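Local coordinates for protein botulinum neurotoxin type C1 (Clostridium botulinum, PDB 3R4S) that probably enters nerve cells by binding gangliosides through its C-terminal receptor-binding domain, so that its zinc-protease part can cleave neuronal proteins and block transmitter release, at residues R292-T297 and G305-F310. Numbering follows the deposited sequence.
Sequences RIRGNT and GDILYF. With SIA (N-acetyl-alpha-neuraminic acid), chain D.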
ATOM      1  N   ARG A 292       0.449   3.852  22.344  1.00 21.22           N
ATOM      2  CA  ARG A 292      -0.456   4.993  22.339  1.00 22.84           C
ATOM      3  C   ARG A 292      -0.430   5.795  23.642  1.00 26.95           C
ATOM      4  O   ARG A 292      -0.427   5.236  24.734  1.00 28.18           O
ATOM      5  CB  ARG A 292      -1.882   4.534  22.047  1.00 23.24           C
ATOM      6  CG  ARG A 292      -2.881   5.688  21.838  1.00 26.36           C
ATOM      7  CD  ARG A 292      -4.295   5.156  21.542  1.00 28.71           C
ATOM      8  NE  ARG A 292      -4.805   4.383  22.668  1.00 29.48           N
ATOM      9  CZ  ARG A 292      -5.453   3.225  22.569  1.00 34.20           C
ATOM     10  NH1 ARG A 292      -5.689   2.675  21.380  1.00 31.33           N
ATOM     11  NH2 ARG A 292      -5.866   2.611  23.669  1.00 32.11           N
ATOM     12  N   ILE A 293      -0.408   7.113  23.510  1.00 26.39           N
ATOM     13  CA  ILE A 293      -0.578   8.007  24.647  1.00 27.98           C
ATOM     14  C   ILE A 293      -1.964   8.631  24.560  1.00 32.27           C
ATOM     15  O   ILE A 293      -2.714   8.633  25.531  1.00 30.89           O
ATOM     16  CB  ILE A 293       0.483   9.116  24.656  1.00 27.55           C
ATOM     17  CG1 ILE A 293       1.853   8.540  25.039  1.00 27.37           C
ATOM     18  CG2 ILE A 293       0.086  10.230  25.620  1.00 28.11           C
ATOM     19  CD1 ILE A 293       2.980   9.541  24.884  1.00 24.10           C
ATOM     20  N   ARG A 294      -2.304   9.144  23.377  1.00 30.63           N
ATOM     21  CA  ARG A 294      -3.633   9.708  23.128  1.00 29.22           C
ATOM     22  C   ARG A 294      -4.152   9.307  21.746  1.00 26.87           C
ATOM     23  O   ARG A 294      -3.466   9.486  20.731  1.00 24.68           O
ATOM     24  CB  ARG A 294      -3.605  11.234  23.247  1.00 30.79           C
ATOM     25  CG  ARG A 294      -4.991  11.873  23.222  1.00 36.91           C
ATOM     26  CD  ARG A 294      -4.910  13.365  22.943  1.00 38.46           C
ATOM     27  NE  ARG A 294      -4.639  13.624  21.531  1.00 42.31           N
ATOM     28  CZ  ARG A 294      -4.295  14.813  21.036  1.00 44.88           C
ATOM     29  NH1 ARG A 294      -4.161  15.861  21.844  1.00 40.08           N
ATOM     30  NH2 ARG A 294      -4.077  14.952  19.732  1.00 39.36           N
ATOM     31  N   GLY A 295      -5.362   8.762  21.710  1.00 27.42           N
ATOM     32  CA  GLY A 295      -5.998   8.387  20.461  1.00 27.80           C
ATOM     33  C   GLY A 295      -7.357   7.760  20.710  1.00 35.10           C
ATOM     34  O   GLY A 295      -7.891   7.833  21.817  1.00 33.59           O
ATOM     35  N   ASN A 296      -7.912   7.141  19.675  1.00 31.68           N
ATOM     36  CA  ASN A 296      -9.216   6.499  19.750  1.00 33.74           C
ATOM     37  C   ASN A 296      -9.095   5.168  20.475  1.00 33.75           C
ATOM     38  O   ASN A 296      -8.546   4.205  19.943  1.00 36.01           O
ATOM     39  CB  ASN A 296      -9.783   6.305  18.337  1.00 33.16           C
ATOM     40  CG  ASN A 296     -11.234   5.862  18.337  1.00 41.61           C
ATOM     41  OD1 ASN A 296     -11.699   5.187  19.262  1.00 41.32           O
ATOM     42  ND2 ASN A 296     -11.961   6.240  17.288  1.00 36.03           N
ATOM     43  N   THR A 297      -9.613   5.110  21.695  1.00 33.11           N
ATOM     44  CA  THR A 297      -9.452   3.921  22.518  1.00 34.63           C
ATOM     45  C   THR A 297     -10.388   2.764  22.118  1.00 36.34           C
ATOM     46  O   THR A 297     -10.338   1.690  22.712  1.00 37.39           O
ATOM     47  CB  THR A 297      -9.629   4.253  24.014  1.00 39.75           C
ATOM     48  OG1 THR A 297     -10.964   4.720  24.254  1.00 36.65           O
ATOM     49  CG2 THR A 297      -8.631   5.340  24.442  1.00 40.52           C
ATOM     50  N   GLY A 305      -2.612  12.609  14.197  1.00 23.44           N
ATOM     51  CA  GLY A 305      -2.895  13.423  15.364  1.00 23.17           C
ATOM     52  C   GLY A 305      -2.714  12.679  16.676  1.00 23.43           C
ATOM     53  O   GLY A 305      -2.682  13.297  17.738  1.00 24.55           O
ATOM     54  N   ASP A 306      -2.610  11.352  16.614  1.00 23.19           N
ATOM     55  CA  ASP A 306      -2.376  10.551  17.818  1.00 23.07           C
ATOM     56  C   ASP A 306      -1.032  10.925  18.444  1.00 23.75           C
ATOM     57  O   ASP A 306      -0.080  11.237  17.729  1.00 22.58           O
ATOM     58  CB  ASP A 306      -2.414   9.049  17.505  1.00 21.33           C
ATOM     59  CG  ASP A 306      -3.834   8.512  17.379  1.00 26.73           C
ATOM     60  OD1 ASP A 306      -4.780   9.327  17.460  1.00 27.53           O
ATOM     61  OD2 ASP A 306      -4.008   7.280  17.196  1.00 26.05           O
ATOM     62  N   ILE A 307      -0.981  10.930  19.777  1.00 25.51           N
ATOM     63  CA  ILE A 307       0.249  11.159  20.529  1.00 20.77           C
ATOM     64  C   ILE A 307       0.736   9.787  20.966  1.00 24.58           C
ATOM     65  O   ILE A 307      -0.053   8.962  21.428  1.00 23.95           O
ATOM     66  CB  ILE A 307       0.000  11.998  21.798  1.00 25.82           C
ATOM     67  CG1 ILE A 307      -0.795  13.264  21.472  1.00 29.62           C
ATOM     68  CG2 ILE A 307       1.330  12.327  22.508  1.00 20.85           C
ATOM     69  CD1 ILE A 307      -0.149  14.138  20.449  1.00 27.18           C
ATOM     70  N   LEU A 308       2.031   9.534  20.824  1.00 23.36           N
ATOM     71  CA  LEU A 308       2.520   8.179  21.009  1.00 23.30           C
ATOM     72  C   LEU A 308       4.013   8.167  21.313  1.00 22.48           C
ATOM     73  O   LEU A 308       4.660   9.219  21.342  1.00 23.55           O
ATOM     74  CB  LEU A 308       2.179   7.334  19.762  1.00 18.13           C
ATOM     75  CG  LEU A 308       2.595   7.909  18.401  1.00 22.28           C
ATOM     76  CD1 LEU A 308       4.098   7.774  18.201  1.00 23.70           C
ATOM     77  CD2 LEU A 308       1.861   7.249  17.232  1.00 21.18           C
ATOM     78  N   TYR A 309       4.556   6.979  21.567  1.00 20.21           N
ATOM     79  CA  TYR A 309       6.000   6.823  21.717  1.00 21.81           C
ATOM     80  C   TYR A 309       6.381   5.464  21.157  1.00 22.10           C
ATOM     81  O   TYR A 309       5.506   4.680  20.791  1.00 24.27           O
ATOM     82  CB  TYR A 309       6.436   6.971  23.185  1.00 21.69           C
ATOM     83  CG  TYR A 309       5.887   5.901  24.110  1.00 20.56           C
ATOM     84  CD1 TYR A 309       6.607   4.739  24.369  1.00 24.40           C
ATOM     85  CD2 TYR A 309       4.652   6.058  24.730  1.00 21.25           C
ATOM     86  CE1 TYR A 309       6.111   3.759  25.232  1.00 23.87           C
ATOM     87  CE2 TYR A 309       4.142   5.087  25.590  1.00 24.08           C
ATOM     88  CZ  TYR A 309       4.875   3.938  25.837  1.00 30.22           C
ATOM     89  OH  TYR A 309       4.364   2.963  26.681  1.00 28.75           O
ATOM     90  N   PHE A 310       7.677   5.185  21.072  1.00 19.75           N
ATOM     91  CA  PHE A 310       8.146   3.944  20.458  1.00 22.78           C
ATOM     92  C   PHE A 310       9.014   3.119  21.416  1.00 25.49           C
ATOM     93  O   PHE A 310       9.907   3.662  22.064  1.00 23.57           O
ATOM     94  CB  PHE A 310       8.965   4.265  19.199  1.00 19.55           C
ATOM     95  CG  PHE A 310       8.208   5.053  18.151  1.00 20.84           C
ATOM     96  CD1 PHE A 310       7.404   4.407  17.218  1.00 21.21           C
ATOM     97  CD2 PHE A 310       8.321   6.439  18.088  1.00 23.52           C
ATOM     98  CE1 PHE A 310       6.705   5.136  16.245  1.00 24.04           C
ATOM     99  CE2 PHE A 310       7.642   7.174  17.116  1.00 21.28           C
ATOM    100  CZ  PHE A 310       6.824   6.519  16.197  1.00 20.25           C
TER
HETATM  101  C1  SIA D6859       5.482  -0.190  27.585  1.00 35.83           C
HETATM  102  C2  SIA D6859       4.728   0.161  28.849  1.00 36.00           C
HETATM  103  C3  SIA D6859       4.732  -0.998  29.847  1.00 34.15           C
HETATM  104  C4  SIA D6859       6.044  -1.158  30.595  1.00 38.78           C
HETATM  105  C5  SIA D6859       6.515   0.181  31.130  1.00 38.27           C
HETATM  106  C6  SIA D6859       6.597   1.171  29.973  1.00 37.29           C
HETATM  107  C7  SIA D6859       7.127   2.543  30.382  1.00 34.41           C
HETATM  108  C8  SIA D6859       7.152   3.480  29.176  1.00 34.03           C
HETATM  109  C9  SIA D6859       7.925   4.755  29.494  1.00 26.40           C
HETATM  110  C10 SIA D6859       8.250   0.202  32.815  1.00 39.28           C
HETATM  111  C11 SIA D6859       9.693  -0.069  33.154  1.00 37.30           C
HETATM  112  N5  SIA D6859       7.884  -0.051  31.556  1.00 35.48           N
HETATM  113  O1A SIA D6859       5.925   0.757  26.882  1.00 33.23           O
HETATM  114  O1B SIA D6859       5.632  -1.396  27.271  1.00 33.55           O
HETATM  115  O2  SIA D6859       3.378   0.457  28.473  1.00 35.85           O
HETATM  116  O4  SIA D6859       5.862  -2.057  31.692  1.00 42.37           O
HETATM  117  O6  SIA D6859       5.298   1.347  29.405  1.00 33.26           O
HETATM  118  O7  SIA D6859       6.266   3.105  31.383  1.00 36.61           O
HETATM  119  O8  SIA D6859       7.740   2.815  28.041  1.00 31.58           O
HETATM  120  O9  SIA D6859       9.315   4.419  29.525  1.00 27.85           O
HETATM  121  O10 SIA D6859       7.458   0.634  33.641  1.00 37.25           O
HETATM  122  O   HOH W   1      -6.473   6.363  17.421  1.00 24.88           O
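A classic beta bulge closes the antiparallel pairing of strands 288-292 and 307-314 in the trefoil-type receptor-binding domain, beside a sialic acid pocket. Two consecutive amides, Ile293 N and Arg294 N, converge on one carbonyl: Ile307 O takes the first at 2.8 Å and the second at 3.0 Å, both from above its plane. In return Ile307 N donates a hydrogen bond to Arg294 O, here in the carbonyl plane and on a lone pair. The extra residue shifts the register by one between the pairs Arg292–Leu308 and Arg294–Ile307, and the chain turns a corner at Ile293.

The bulge turns Ile293 toward strand 307-314. Its CG2, anti to the backbone N, meets CG2 of Ile307 obliquely, while its CG1 lies in the plane of the Tyr309 ring, 3.8 Å from edge atom CD2. At the tip of the ring, Tyr309 OH donates a 2.7 Å hydrogen bond to the carboxylate atom O1A of N-acetyl-alpha-neuraminic acid; the sugar is also hydrogen-bonded to Asn320, Gln346 and Thr347.

The second bulge residue, Arg294, bends at chi3 (76°), and Ile307 CG1 lies over the centre of one face of its guanidinium, 3.8 Å from the plane; its NH2 makes a weak bond to Gly305 O, which also accepts from Gln357. Asp306 sets OD1 3.4 Å from Gly295 CA, and a water links its OD2 to Asn296 N; Tyr248 and Arg303 N bond the same OD2. A bulged hairpin thus carries, on its second strand, a tyrosine of a sialic acid pocket, consistent with a ganglioside-binding site.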